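Local coordinates for protein HTP-2 (Caenorhabditis elegans, PDB 4TZM), which probably helps assemble the meiotic chromosome axis, its HORMA domain binding a closure motif of the partner protein HTP-3, at residues A[30-35]-A[162-167]; A[40-45]-A[240-245]; A[46-51]-A[173-178]; A[52-57]-A[77-82]; A[69-74]-A[166-171]. All coordinates share one frame; numbering follows the deposited sequence.

Contact 1: A[30-35]-A[162-167]; sequences SIVSDP and EGAESV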
# COMPACT_ATOMS: atom_id res chain seq x y z
N SER A 30 15.21 -7.76 -4.47
CA SER A 30 15.15 -8.97 -5.29
C SER A 30 14.87 -10.21 -4.44
O SER A 30 14.39 -11.23 -4.95
CB SER A 30 16.46 -9.16 -6.07
OG SER A 30 16.64 -8.14 -7.02
N ILE A 31 15.18 -10.11 -3.15
CA ILE A 31 14.87 -11.17 -2.20
C ILE A 31 13.91 -10.63 -1.14
O ILE A 31 14.14 -9.56 -0.59
CB ILE A 31 16.14 -11.73 -1.53
CG1 ILE A 31 17.11 -12.27 -2.59
CG2 ILE A 31 15.79 -12.81 -0.53
CD1 ILE A 31 18.34 -12.93 -2.02
N VAL A 32 12.84 -11.37 -0.88
CA VAL A 32 11.82 -10.94 0.06
C VAL A 32 11.46 -12.02 1.07
O VAL A 32 10.44 -11.94 1.75
CB VAL A 32 10.52 -10.51 -0.67
CG1 VAL A 32 10.78 -9.32 -1.57
CG2 VAL A 32 9.96 -11.68 -1.47
N SER A 33 12.31 -13.05 1.16
CA SER A 33 12.02 -14.22 2.00
C SER A 33 12.37 -14.02 3.47
O SER A 33 11.73 -14.60 4.35
CB SER A 33 12.75 -15.44 1.45
OG SER A 33 14.13 -15.17 1.26
N ASP A 34 13.38 -13.20 3.75
CA ASP A 34 13.81 -12.94 5.12
C ASP A 34 13.03 -11.75 5.72
O ASP A 34 12.55 -10.90 4.97
CB ASP A 34 15.32 -12.69 5.16
CG ASP A 34 15.72 -11.43 4.43
OD1 ASP A 34 15.94 -11.50 3.20
OD2 ASP A 34 15.82 -10.37 5.08
N PRO A 35 12.91 -11.71 7.06
CA PRO A 35 12.06 -10.72 7.75
C PRO A 35 12.32 -9.26 7.39
O PRO A 35 11.37 -8.51 7.20
CB PRO A 35 12.40 -10.96 9.23
CG PRO A 35 12.79 -12.39 9.29
CD PRO A 35 13.52 -12.66 8.00
N GLU A 162 4.98 -18.08 -1.33
CA GLU A 162 5.21 -18.98 -2.46
C GLU A 162 6.38 -18.58 -3.35
O GLU A 162 6.50 -19.06 -4.48
CB GLU A 162 3.93 -19.09 -3.30
CG GLU A 162 2.72 -19.65 -2.55
CD GLU A 162 2.80 -21.15 -2.30
OE1 GLU A 162 3.85 -21.76 -2.58
OE2 GLU A 162 1.79 -21.72 -1.83
N GLY A 163 7.24 -17.69 -2.85
CA GLY A 163 8.44 -17.34 -3.57
C GLY A 163 8.45 -15.91 -4.07
O GLY A 163 7.42 -15.24 -4.08
N ALA A 164 9.63 -15.45 -4.49
CA ALA A 164 9.79 -14.08 -4.97
C ALA A 164 9.00 -13.83 -6.25
O ALA A 164 8.39 -12.77 -6.41
CB ALA A 164 11.26 -13.77 -5.18
N GLU A 165 9.01 -14.79 -7.16
CA GLU A 165 8.32 -14.61 -8.43
C GLU A 165 6.82 -14.45 -8.22
O GLU A 165 6.18 -13.66 -8.92
CB GLU A 165 8.61 -15.78 -9.38
CG GLU A 165 10.02 -15.77 -9.97
CD GLU A 165 10.23 -14.70 -11.03
OE1 GLU A 165 9.22 -14.11 -11.49
OE2 GLU A 165 11.39 -14.46 -11.42
N SER A 166 6.25 -15.17 -7.26
CA SER A 166 4.83 -15.02 -6.94
C SER A 166 4.53 -13.63 -6.39
O SER A 166 3.49 -13.05 -6.70
CB SER A 166 4.37 -16.09 -5.95
OG SER A 166 4.92 -15.87 -4.66
N VAL A 167 5.45 -13.08 -5.60
CA VAL A 167 5.29 -11.73 -5.07
C VAL A 167 5.29 -10.71 -6.21
O VAL A 167 4.45 -9.80 -6.25
CB VAL A 167 6.39 -11.37 -4.05
CG1 VAL A 167 6.21 -9.95 -3.55
CG2 VAL A 167 6.38 -12.34 -2.88
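With V32 turned so that CG2 sits between its own backbone N and carbonyl carbon (chi1 -63°), and V167 holding CG2 anti to its carbonyl carbon (chi1 179°), the two methyls meet: V32 CG2 lies 3.9 Å from V167 CG2, the side chains passing antiparallel. The same V32 methyl rests 4.2 Å from A164 CA, one turn earlier on the helix. The carbonyl of S30 also reaches the alanine, S30 O lying 4.0 Å from A164 CB. No hydrogen bond crosses. G163 is the N-cap residue, and its O accepts from S166 OG at 2.6 Å and from V167 N, both on one face of the carbonyl plane; D17 takes A164 N. F41 of helix 35-56 packs on both V32 and V167. What results is the loop leading into helix 35-56 lying against the first turn of helix 164-185, packing at one end of the HORMA domain's helical layer.

Contact 2: A[40-45]-A[240-245]; sequences NFMIRA and HAAHMQ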
# COMPACT_ATOMS: atom_id res chain seq x y z
N ASN A 40 11.06 -4.55 4.00
CA ASN A 40 11.52 -3.56 3.05
C ASN A 40 10.66 -3.59 1.80
O ASN A 40 10.45 -2.56 1.16
CB ASN A 40 12.98 -3.79 2.68
CG ASN A 40 13.93 -3.35 3.77
OD1 ASN A 40 13.61 -2.46 4.55
ND2 ASN A 40 15.10 -3.98 3.84
N PHE A 41 10.15 -4.77 1.46
CA PHE A 41 9.29 -4.85 0.30
C PHE A 41 7.96 -4.13 0.53
O PHE A 41 7.47 -3.45 -0.36
CB PHE A 41 9.03 -6.31 -0.10
CG PHE A 41 8.00 -6.43 -1.18
CD1 PHE A 41 8.36 -6.24 -2.50
CD2 PHE A 41 6.67 -6.65 -0.88
CE1 PHE A 41 7.42 -6.31 -3.51
CE2 PHE A 41 5.73 -6.72 -1.87
CZ PHE A 41 6.10 -6.55 -3.19
N MET A 42 7.38 -4.29 1.72
CA MET A 42 6.09 -3.65 2.01
C MET A 42 6.22 -2.12 1.96
O MET A 42 5.31 -1.43 1.52
CB MET A 42 5.56 -4.08 3.38
CG MET A 42 5.13 -5.54 3.46
SD MET A 42 3.98 -6.02 2.16
CE MET A 42 3.06 -7.32 2.98
N ILE A 43 7.35 -1.62 2.44
CA ILE A 43 7.65 -0.19 2.39
C ILE A 43 7.63 0.32 0.95
O ILE A 43 7.02 1.35 0.66
CB ILE A 43 9.02 0.11 3.04
CG1 ILE A 43 9.03 -0.37 4.49
CG2 ILE A 43 9.35 1.59 2.96
CD1 ILE A 43 10.29 -0.03 5.25
N ARG A 44 8.30 -0.40 0.05
CA ARG A 44 8.32 -0.04 -1.36
C ARG A 44 6.94 -0.21 -1.98
O ARG A 44 6.54 0.57 -2.84
CB ARG A 44 9.36 -0.87 -2.12
CG ARG A 44 10.76 -0.86 -1.51
CD ARG A 44 11.33 0.54 -1.34
NE ARG A 44 11.69 1.16 -2.62
CZ ARG A 44 11.21 2.33 -3.04
NH1 ARG A 44 10.36 3.01 -2.28
NH2 ARG A 44 11.59 2.83 -4.21
N ALA A 45 6.20 -1.22 -1.53
CA ALA A 45 4.85 -1.48 -2.04
C ALA A 45 3.88 -0.35 -1.68
O ALA A 45 3.08 0.08 -2.51
CB ALA A 45 4.32 -2.80 -1.50
N HIS A 240 5.18 -11.10 5.93
CA HIS A 240 4.11 -10.12 6.02
C HIS A 240 3.05 -10.40 4.97
O HIS A 240 3.31 -11.11 4.00
CB HIS A 240 4.66 -8.70 5.82
CG HIS A 240 5.75 -8.33 6.79
ND1 HIS A 240 7.05 -8.75 6.64
CD2 HIS A 240 5.72 -7.58 7.92
CE1 HIS A 240 7.78 -8.28 7.64
NE2 HIS A 240 7.00 -7.56 8.42
N ALA A 241 1.86 -9.85 5.17
CA ALA A 241 0.81 -9.89 4.17
C ALA A 241 0.06 -8.57 4.16
O ALA A 241 -0.08 -7.92 5.20
CB ALA A 241 -0.14 -11.06 4.42
N ALA A 242 -0.41 -8.17 2.98
CA ALA A 242 -1.18 -6.95 2.85
C ALA A 242 -2.44 -7.18 2.00
O ALA A 242 -2.42 -7.99 1.06
CB ALA A 242 -0.33 -5.85 2.23
N HIS A 243 -3.52 -6.50 2.35
CA HIS A 243 -4.76 -6.59 1.57
C HIS A 243 -5.20 -5.19 1.12
O HIS A 243 -5.44 -4.31 1.95
CB HIS A 243 -5.86 -7.25 2.38
CG HIS A 243 -7.11 -7.51 1.60
ND1 HIS A 243 -8.31 -6.88 1.88
CD2 HIS A 243 -7.35 -8.31 0.54
CE1 HIS A 243 -9.23 -7.30 1.03
NE2 HIS A 243 -8.67 -8.16 0.21
N MET A 244 -5.29 -5.01 -0.19
CA MET A 244 -5.65 -3.72 -0.79
C MET A 244 -7.13 -3.71 -1.19
O MET A 244 -7.61 -4.62 -1.87
CB MET A 244 -4.75 -3.42 -1.99
CG MET A 244 -4.85 -2.01 -2.55
SD MET A 244 -4.20 -0.73 -1.45
CE MET A 244 -4.54 0.76 -2.40
N GLN A 245 -7.84 -2.67 -0.77
CA GLN A 245 -9.28 -2.57 -1.00
C GLN A 245 -9.67 -1.16 -1.42
O GLN A 245 -8.95 -0.20 -1.12
CB GLN A 245 -10.05 -2.97 0.26
CG GLN A 245 -10.81 -4.28 0.15
CD GLN A 245 -11.29 -4.79 1.50
OE1 GLN A 245 -10.87 -4.31 2.54
NE2 GLN A 245 -12.18 -5.78 1.47
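M42 reaches from helix 40-45 to strand 240-245 and meets H240, A241 and A242 there. CB leaves the helix toward the strand; CG, held anti to the carbonyl carbon, passes 4.0 Å from H240 CB and approaches the H240 ring at a slant. A bend at the next torsion (chi2 -52°) then brings SD and CE in against the strand backbone. The terminal methyl does most of the touching: M42 CE is 3.5 Å from H240 CB, and it sits equally close, at 3.5 Å, to A241 C. The same methyl also meets A242, whose own methyl faces the helix, with M42 CE to A242 CB at 3.8 Å. One methyl thus lies against three successive residues, reaching backbone as well as side chains.

H240 offers this methionine its CB, while the polar end of its ring is engaged by the helix itself: H240 ND1 is hydrogen-bonded to S38, just before the segment. P237, in the turn ahead of the strand, also packs on M42. All four touching residues are buried. Helix and strand run nearly the same way, their axes 20° apart and 9.6 Å from each other at closest approach, as fits the HORMA fold, in which helices pack on one face of an antiparallel sheet.

Contact 3: A[46-51]-A[173-178]; sequences IYVVFS and TIVRSV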
# COMPACT_ATOMS: atom_id res chain seq x y z
N ILE A 46 3.96 0.14 -0.45
CA ILE A 46 3.14 1.27 -0.02
C ILE A 46 3.42 2.48 -0.89
O ILE A 46 2.51 3.16 -1.35
CB ILE A 46 3.38 1.63 1.46
CG1 ILE A 46 2.96 0.48 2.38
CG2 ILE A 46 2.63 2.89 1.84
CD1 ILE A 46 3.32 0.69 3.85
N TYR A 47 4.71 2.74 -1.12
CA TYR A 47 5.14 3.89 -1.91
C TYR A 47 4.64 3.81 -3.35
O TYR A 47 4.18 4.80 -3.92
CB TYR A 47 6.67 4.00 -1.88
CG TYR A 47 7.27 4.97 -2.88
CD1 TYR A 47 7.31 6.34 -2.63
CD2 TYR A 47 7.82 4.51 -4.07
CE1 TYR A 47 7.87 7.22 -3.55
CE2 TYR A 47 8.38 5.37 -4.99
CZ TYR A 47 8.40 6.73 -4.73
OH TYR A 47 8.96 7.59 -5.65
N VAL A 48 4.73 2.62 -3.94
CA VAL A 48 4.38 2.45 -5.35
C VAL A 48 2.88 2.46 -5.56
O VAL A 48 2.38 3.17 -6.44
CB VAL A 48 4.97 1.15 -5.91
CG1 VAL A 48 4.42 0.87 -7.30
CG2 VAL A 48 6.49 1.24 -5.95
N VAL A 49 2.15 1.70 -4.76
CA VAL A 49 0.71 1.58 -4.96
C VAL A 49 -0.00 2.90 -4.66
O VAL A 49 -0.83 3.35 -5.45
CB VAL A 49 0.11 0.45 -4.09
CG1 VAL A 49 -1.39 0.37 -4.29
CG2 VAL A 49 0.75 -0.87 -4.47
N PHE A 50 0.33 3.55 -3.55
CA PHE A 50 -0.32 4.81 -3.21
C PHE A 50 0.07 5.95 -4.14
O PHE A 50 -0.70 6.88 -4.33
CB PHE A 50 -0.04 5.19 -1.75
CG PHE A 50 -0.91 4.45 -0.79
CD1 PHE A 50 -2.28 4.64 -0.81
CD2 PHE A 50 -0.38 3.55 0.11
CE1 PHE A 50 -3.11 3.96 0.07
CE2 PHE A 50 -1.19 2.87 0.99
CZ PHE A 50 -2.56 3.07 0.97
N SER A 51 1.26 5.86 -4.73
CA SER A 51 1.64 6.80 -5.78
C SER A 51 0.75 6.63 -7.00
O SER A 51 0.25 7.60 -7.57
CB SER A 51 3.10 6.62 -6.19
OG SER A 51 3.97 7.10 -5.19
N THR A 173 -0.11 -7.52 -10.61
CA THR A 173 -1.57 -7.59 -10.59
C THR A 173 -2.20 -6.38 -9.90
O THR A 173 -3.18 -5.82 -10.38
CB THR A 173 -2.04 -8.88 -9.88
OG1 THR A 173 -1.78 -10.01 -10.72
CG2 THR A 173 -3.54 -8.81 -9.58
N ILE A 174 -1.63 -5.98 -8.77
CA ILE A 174 -2.17 -4.87 -7.99
C ILE A 174 -2.13 -3.56 -8.79
O ILE A 174 -3.13 -2.85 -8.88
CB ILE A 174 -1.42 -4.69 -6.65
CG1 ILE A 174 -1.94 -5.70 -5.62
CG2 ILE A 174 -1.59 -3.27 -6.11
CD1 ILE A 174 -1.23 -5.63 -4.29
N VAL A 175 -0.97 -3.28 -9.38
CA VAL A 175 -0.76 -2.05 -10.14
C VAL A 175 -1.60 -2.01 -11.41
O VAL A 175 -2.14 -0.96 -11.77
CB VAL A 175 0.72 -1.87 -10.48
CG1 VAL A 175 0.93 -0.58 -11.27
CG2 VAL A 175 1.54 -1.86 -9.20
N ARG A 176 -1.73 -3.15 -12.08
CA ARG A 176 -2.62 -3.24 -13.24
C ARG A 176 -4.06 -3.00 -12.83
O ARG A 176 -4.78 -2.26 -13.49
CB ARG A 176 -2.48 -4.61 -13.92
CG ARG A 176 -1.38 -4.66 -14.98
CD ARG A 176 -1.52 -5.89 -15.86
NE ARG A 176 -0.94 -5.68 -17.18
CZ ARG A 176 0.29 -6.06 -17.53
NH1 ARG A 176 1.07 -6.68 -16.66
NH2 ARG A 176 0.73 -5.82 -18.76
N SER A 177 -4.49 -3.63 -11.74
CA SER A 177 -5.86 -3.47 -11.26
C SER A 177 -6.14 -2.03 -10.84
O SER A 177 -7.22 -1.51 -11.10
CB SER A 177 -6.14 -4.43 -10.11
OG SER A 177 -6.24 -5.77 -10.57
N VAL A 178 -5.17 -1.39 -10.19
CA VAL A 178 -5.32 0.01 -9.80
C VAL A 178 -5.49 0.89 -11.04
O VAL A 178 -6.45 1.66 -11.13
CB VAL A 178 -4.11 0.50 -8.98
CG1 VAL A 178 -4.08 2.02 -8.93
CG2 VAL A 178 -4.17 -0.07 -7.57
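Every contact between the two segments is apolar, and V49 makes the tightest of them. Its two methyls straddle one methyl of I174: V49 CG2 is 3.7 Å from I174 CG2 and V49 CG1 is 4.1 Å from that same I174 CG2, the side chains nearly perpendicular. I174 can present this branch because CG2 points away from its backbone N while CG1 takes the place beside it (chi1 -80°). A turn further along, V178 meets V49 CG1 too, V178 CG2 lying 4.3 Å from that methyl. V48 and V175 add a looser pair through V48 CG1 and V175 CG2, 4.4 Å apart.

No hydrogen bond crosses between the segments. S51 OG donates to Y47 O at 2.6 Å, nearly in line with the carbonyl bond, and the same oxygen also accepts from S51 N. S51 OG and Y47 OH bond to L79 of strand 75-79 as well. On the partner helix S177 OG and S177 N share T173 O from opposite faces of its plane.

The segments run almost parallel, 16° apart, with axes 10.2 Å from each other. The sheet packs against both helices: M127 of strand 123-133 touches V49, and I232 of strand 228-235 touches I174 and V178. Helix 84-102 packs against I46, Y47 and F50, making helix 35-56 the middle one of the three.

Contact 4: A[52-57]-A[77-82]; sequences AVLRQR and MTLSFK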
# COMPACT_ATOMS: atom_id res chain seq x y z
N ALA A 52 0.55 5.37 -7.39
CA ALA A 52 -0.31 5.04 -8.51
C ALA A 52 -1.73 5.54 -8.26
O ALA A 52 -2.35 6.11 -9.15
CB ALA A 52 -0.31 3.53 -8.75
N VAL A 53 -2.24 5.34 -7.05
CA VAL A 53 -3.60 5.78 -6.73
C VAL A 53 -3.72 7.30 -6.81
O VAL A 53 -4.66 7.81 -7.43
CB VAL A 53 -4.03 5.33 -5.33
CG1 VAL A 53 -5.41 5.88 -5.00
CG2 VAL A 53 -4.03 3.81 -5.24
N LEU A 54 -2.79 8.01 -6.19
CA LEU A 54 -2.79 9.47 -6.22
C LEU A 54 -2.77 10.01 -7.65
O LEU A 54 -3.52 10.92 -7.99
CB LEU A 54 -1.60 10.03 -5.44
CG LEU A 54 -1.63 9.95 -3.91
CD1 LEU A 54 -0.30 10.39 -3.33
CD2 LEU A 54 -2.76 10.79 -3.34
N ARG A 55 -1.93 9.43 -8.50
CA ARG A 55 -1.82 9.90 -9.88
C ARG A 55 -3.03 9.50 -10.71
O ARG A 55 -3.67 10.35 -11.34
CB ARG A 55 -0.54 9.36 -10.53
CG ARG A 55 -0.44 9.62 -12.03
CD ARG A 55 -0.28 11.10 -12.35
NE ARG A 55 -1.00 11.45 -13.57
CZ ARG A 55 -2.08 12.22 -13.60
NH1 ARG A 55 -2.56 12.75 -12.49
NH2 ARG A 55 -2.68 12.47 -14.76
N GLN A 56 -3.36 8.21 -10.71
CA GLN A 56 -4.42 7.67 -11.55
C GLN A 56 -5.80 8.26 -11.24
O GLN A 56 -6.64 8.40 -12.13
CB GLN A 56 -4.46 6.14 -11.42
CG GLN A 56 -4.49 5.39 -12.75
CD GLN A 56 -3.27 5.66 -13.62
OE1 GLN A 56 -2.14 5.64 -13.14
NE2 GLN A 56 -3.50 5.92 -14.90
N ARG A 57 -6.03 8.62 -9.98
CA ARG A 57 -7.28 9.26 -9.59
C ARG A 57 -7.20 10.77 -9.76
O ARG A 57 -8.15 11.49 -9.43
CB ARG A 57 -7.65 8.90 -8.14
CG ARG A 57 -8.19 7.50 -7.97
CD ARG A 57 -9.42 7.28 -8.85
NE ARG A 57 -10.65 7.77 -8.23
CZ ARG A 57 -11.73 8.14 -8.90
NH1 ARG A 57 -11.73 8.09 -10.23
NH2 ARG A 57 -12.80 8.57 -8.26
N MET A 77 3.41 5.73 -12.29
CA MET A 77 3.91 7.03 -11.85
C MET A 77 4.18 7.03 -10.35
O MET A 77 3.26 6.87 -9.55
CB MET A 77 2.91 8.14 -12.21
CG MET A 77 2.58 8.23 -13.69
SD MET A 77 4.01 8.54 -14.75
CE MET A 77 4.37 10.25 -14.37
N THR A 78 5.45 7.20 -9.97
CA THR A 78 5.84 7.26 -8.57
C THR A 78 6.15 8.70 -8.16
O THR A 78 6.70 9.46 -8.95
CB THR A 78 7.07 6.39 -8.27
OG1 THR A 78 8.18 6.84 -9.05
CG2 THR A 78 6.77 4.92 -8.58
N LEU A 79 5.81 9.06 -6.92
CA LEU A 79 6.05 10.41 -6.42
C LEU A 79 7.52 10.80 -6.56
O LEU A 79 8.41 10.00 -6.29
CB LEU A 79 5.60 10.51 -4.96
CG LEU A 79 4.09 10.58 -4.72
CD1 LEU A 79 3.75 10.24 -3.27
CD2 LEU A 79 3.53 11.95 -5.09
N SER A 80 7.75 12.03 -7.01
CA SER A 80 9.11 12.51 -7.28
C SER A 80 9.72 13.17 -6.05
O SER A 80 9.08 13.98 -5.38
CB SER A 80 9.11 13.49 -8.45
OG SER A 80 10.42 13.92 -8.75
N PHE A 81 10.97 12.81 -5.75
CA PHE A 81 11.67 13.33 -4.58
C PHE A 81 12.28 14.71 -4.84
O PHE A 81 12.78 15.35 -3.92
CB PHE A 81 12.75 12.36 -4.13
CG PHE A 81 12.22 11.12 -3.48
CD1 PHE A 81 11.93 11.10 -2.12
CD2 PHE A 81 11.99 9.97 -4.22
CE1 PHE A 81 11.43 9.95 -1.52
CE2 PHE A 81 11.50 8.82 -3.62
CZ PHE A 81 11.22 8.82 -2.27
N LYS A 82 12.23 15.16 -6.09
CA LYS A 82 12.73 16.48 -6.46
C LYS A 82 11.68 17.55 -6.19
O LYS A 82 12.01 18.68 -5.81
CB LYS A 82 13.16 16.50 -7.93
CG LYS A 82 14.42 15.69 -8.23
CD LYS A 82 14.63 15.52 -9.72
CE LYS A 82 15.75 14.54 -10.02
NZ LYS A 82 15.77 14.11 -11.45
O HOH W 1 0.54 5.03 -12.49
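Helix 52-56 crosses strand 77-79 steeply, at 111° with the axes 7.6 Å apart, and the backbones come nearest where A52 CA lies 5.7 Å from M77 CA. Beside that point R55 and M77 lie alongside each other with their ends in the same direction, and touch through the aliphatic roots of their chains: R55 CG is 3.7 Å from M77 CB and equally far from M77 CG. R55 has its CG anti to the backbone N (chi1 171°), which lays that methylene against the methionine. Further out the arginine chain bends, and its end turns to the loop after the helix, where R55 NH1 makes a weak hydrogen bond to L60 O.

The strand belongs to a two-stranded antiparallel hairpin, 65-69 with 75-79, that packs against the C-terminal end of helix 35-56, apart from the large sheet of the HORMA domain. F65, on the neighbouring hairpin strand, touches L54, R55, M77 and L79. L54 and L79, roughly square to each other, meet by single methyls, L54 CD1 to L79 CD1 at 4.1 Å; I89 of helix 84-102 packs on both leucines.

Between these two segments the polar link is a water, in addition to the bonds that S51 and Y47 of the same helix make to L79. It donates to Q56 OE1 at 2.8 Å and accepts from M77 N at 3.0 Å, joining the last turn of the helix to the strand.

Contact 5: A[69-74]-A[166-171]; sequences YITENL and SVRDQM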
# COMPACT_ATOMS: atom_id res chain seq x y z
N TYR A 69 9.11 1.88 -14.10
CA TYR A 69 8.66 0.60 -14.63
C TYR A 69 8.76 -0.48 -13.56
O TYR A 69 9.73 -0.52 -12.80
CB TYR A 69 9.49 0.20 -15.85
CG TYR A 69 9.22 1.00 -17.11
CD1 TYR A 69 9.76 2.28 -17.27
CD2 TYR A 69 8.46 0.48 -18.14
CE1 TYR A 69 9.53 3.01 -18.42
CE2 TYR A 69 8.23 1.21 -19.30
CZ TYR A 69 8.76 2.47 -19.43
OH TYR A 69 8.53 3.20 -20.58
N ILE A 70 7.76 -1.35 -13.52
CA ILE A 70 7.78 -2.52 -12.65
C ILE A 70 8.26 -3.72 -13.44
O ILE A 70 9.04 -4.54 -12.94
CB ILE A 70 6.39 -2.80 -12.06
CG1 ILE A 70 5.83 -1.53 -11.43
CG2 ILE A 70 6.46 -3.93 -11.05
CD1 ILE A 70 4.35 -1.56 -11.23
N THR A 71 7.78 -3.83 -14.67
CA THR A 71 8.32 -4.78 -15.64
C THR A 71 8.58 -4.01 -16.93
O THR A 71 8.29 -2.82 -17.02
CB THR A 71 7.37 -5.96 -15.91
OG1 THR A 71 6.29 -5.53 -16.75
CG2 THR A 71 6.80 -6.50 -14.61
N GLU A 72 9.14 -4.68 -17.93
CA GLU A 72 9.43 -4.04 -19.21
C GLU A 72 8.14 -3.61 -19.89
O GLU A 72 8.11 -2.63 -20.64
CB GLU A 72 10.22 -4.97 -20.12
CG GLU A 72 11.61 -5.30 -19.63
CD GLU A 72 12.34 -6.26 -20.56
OE1 GLU A 72 11.67 -6.84 -21.44
OE2 GLU A 72 13.56 -6.42 -20.41
N ASN A 73 7.06 -4.34 -19.61
CA ASN A 73 5.77 -4.11 -20.24
C ASN A 73 4.90 -3.11 -19.48
O ASN A 73 4.02 -2.48 -20.06
CB ASN A 73 5.01 -5.44 -20.36
CG ASN A 73 4.28 -5.58 -21.68
OD1 ASN A 73 3.27 -4.92 -21.91
ND2 ASN A 73 4.78 -6.46 -22.54
N LEU A 74 5.16 -2.96 -18.18
CA LEU A 74 4.27 -2.21 -17.31
C LEU A 74 4.95 -1.03 -16.61
O LEU A 74 6.00 -1.18 -15.98
CB LEU A 74 3.66 -3.14 -16.25
CG LEU A 74 2.76 -2.48 -15.20
CD1 LEU A 74 1.45 -2.02 -15.81
CD2 LEU A 74 2.52 -3.43 -14.03
N SER A 166 6.25 -15.17 -7.26
CA SER A 166 4.83 -15.02 -6.94
C SER A 166 4.53 -13.63 -6.39
O SER A 166 3.49 -13.05 -6.70
CB SER A 166 4.37 -16.09 -5.95
OG SER A 166 4.92 -15.87 -4.66
N VAL A 167 5.45 -13.08 -5.60
CA VAL A 167 5.29 -11.73 -5.07
C VAL A 167 5.29 -10.71 -6.21
O VAL A 167 4.45 -9.80 -6.25
CB VAL A 167 6.39 -11.37 -4.05
CG1 VAL A 167 6.21 -9.95 -3.55
CG2 VAL A 167 6.38 -12.34 -2.88
N ARG A 168 6.23 -10.86 -7.15
CA ARG A 168 6.28 -10.00 -8.34
C ARG A 168 4.98 -10.08 -9.14
O ARG A 168 4.49 -9.06 -9.64
CB ARG A 168 7.48 -10.37 -9.22
CG ARG A 168 7.58 -9.60 -10.54
CD ARG A 168 8.75 -10.12 -11.39
NE ARG A 168 8.83 -9.51 -12.71
CZ ARG A 168 8.23 -9.98 -13.80
NH1 ARG A 168 7.48 -11.07 -13.72
NH2 ARG A 168 8.36 -9.35 -14.96
N ASP A 169 4.42 -11.28 -9.27
CA ASP A 169 3.14 -11.47 -9.94
C ASP A 169 2.02 -10.74 -9.20
O ASP A 169 1.13 -10.16 -9.82
CB ASP A 169 2.78 -12.95 -10.07
CG ASP A 169 3.67 -13.70 -11.05
OD1 ASP A 169 4.38 -13.05 -11.84
OD2 ASP A 169 3.64 -14.95 -11.03
N GLN A 170 2.05 -10.81 -7.88
CA GLN A 170 1.03 -10.17 -7.06
C GLN A 170 1.14 -8.65 -7.15
O GLN A 170 0.13 -7.95 -7.10
CB GLN A 170 1.15 -10.62 -5.60
CG GLN A 170 0.72 -12.06 -5.33
CD GLN A 170 1.22 -12.59 -4.00
OE1 GLN A 170 2.02 -11.95 -3.32
NE2 GLN A 170 0.74 -13.77 -3.61
N MET A 171 2.37 -8.15 -7.28
CA MET A 171 2.60 -6.71 -7.37
C MET A 171 2.18 -6.17 -8.74
O MET A 171 1.58 -5.10 -8.83
CB MET A 171 4.08 -6.39 -7.12
CG MET A 171 4.46 -4.95 -7.38
SD MET A 171 3.51 -3.78 -6.38
CE MET A 171 3.92 -4.35 -4.74
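The R168 guanidinium is met at a slant by the methyl of T71: T71 CG2 comes to 3.3 Å from R168 NH2 and 3.8 Å from R168 CZ. The threonine side chain stands almost perpendicular to the arginine chain, which reaches out extended from CG to NE. No hydrogen bond forms here; R168 NE is buried without a partner in the model, while W24 and I19 of the N-terminal region also pack on this side chain. The loop is the connection of the 65-69/75-79 hairpin, and it contains a classic beta bulge, I70 and T71 both facing L74. T71 adds an ST turn, its OG1 accepting from N73 N at 3.2 Å. That hydroxyl lies between the backbone N and the carbonyl carbon (chi1 76°), in reach of the turn, while the methyl branch is left to face the arginine. One turn along the helix, I70 CG2 rests 4.3 Å from M171 CG, a purely apolar touch; V175, a turn further on, also packs on I70.

Contacts 2 and 3 lie deepest, their centres about 5 and 7 Å from the centre of the chain, and all their touching residues are buried; contacts 1, 4 and 5 sit further out, at 13 to 16 Å. Helix 35-56 serves contacts 2, 3 and 4, while helix 164-185 serves 1, 5 and 3. F41 joins outer and inner groups, F41 CZ lying 3.4 Å from V167 CG1, and M244 of contact 2 extends to V49 of contact 3. Packing alone holds contacts 1, 2 and 3; contact 4 adds a bridging water, contact 5 an arginine against a methyl. Probable hydrogen bonds of Y47 OH with L79 O and S51 OG with L79 N join contacts 3 and 4.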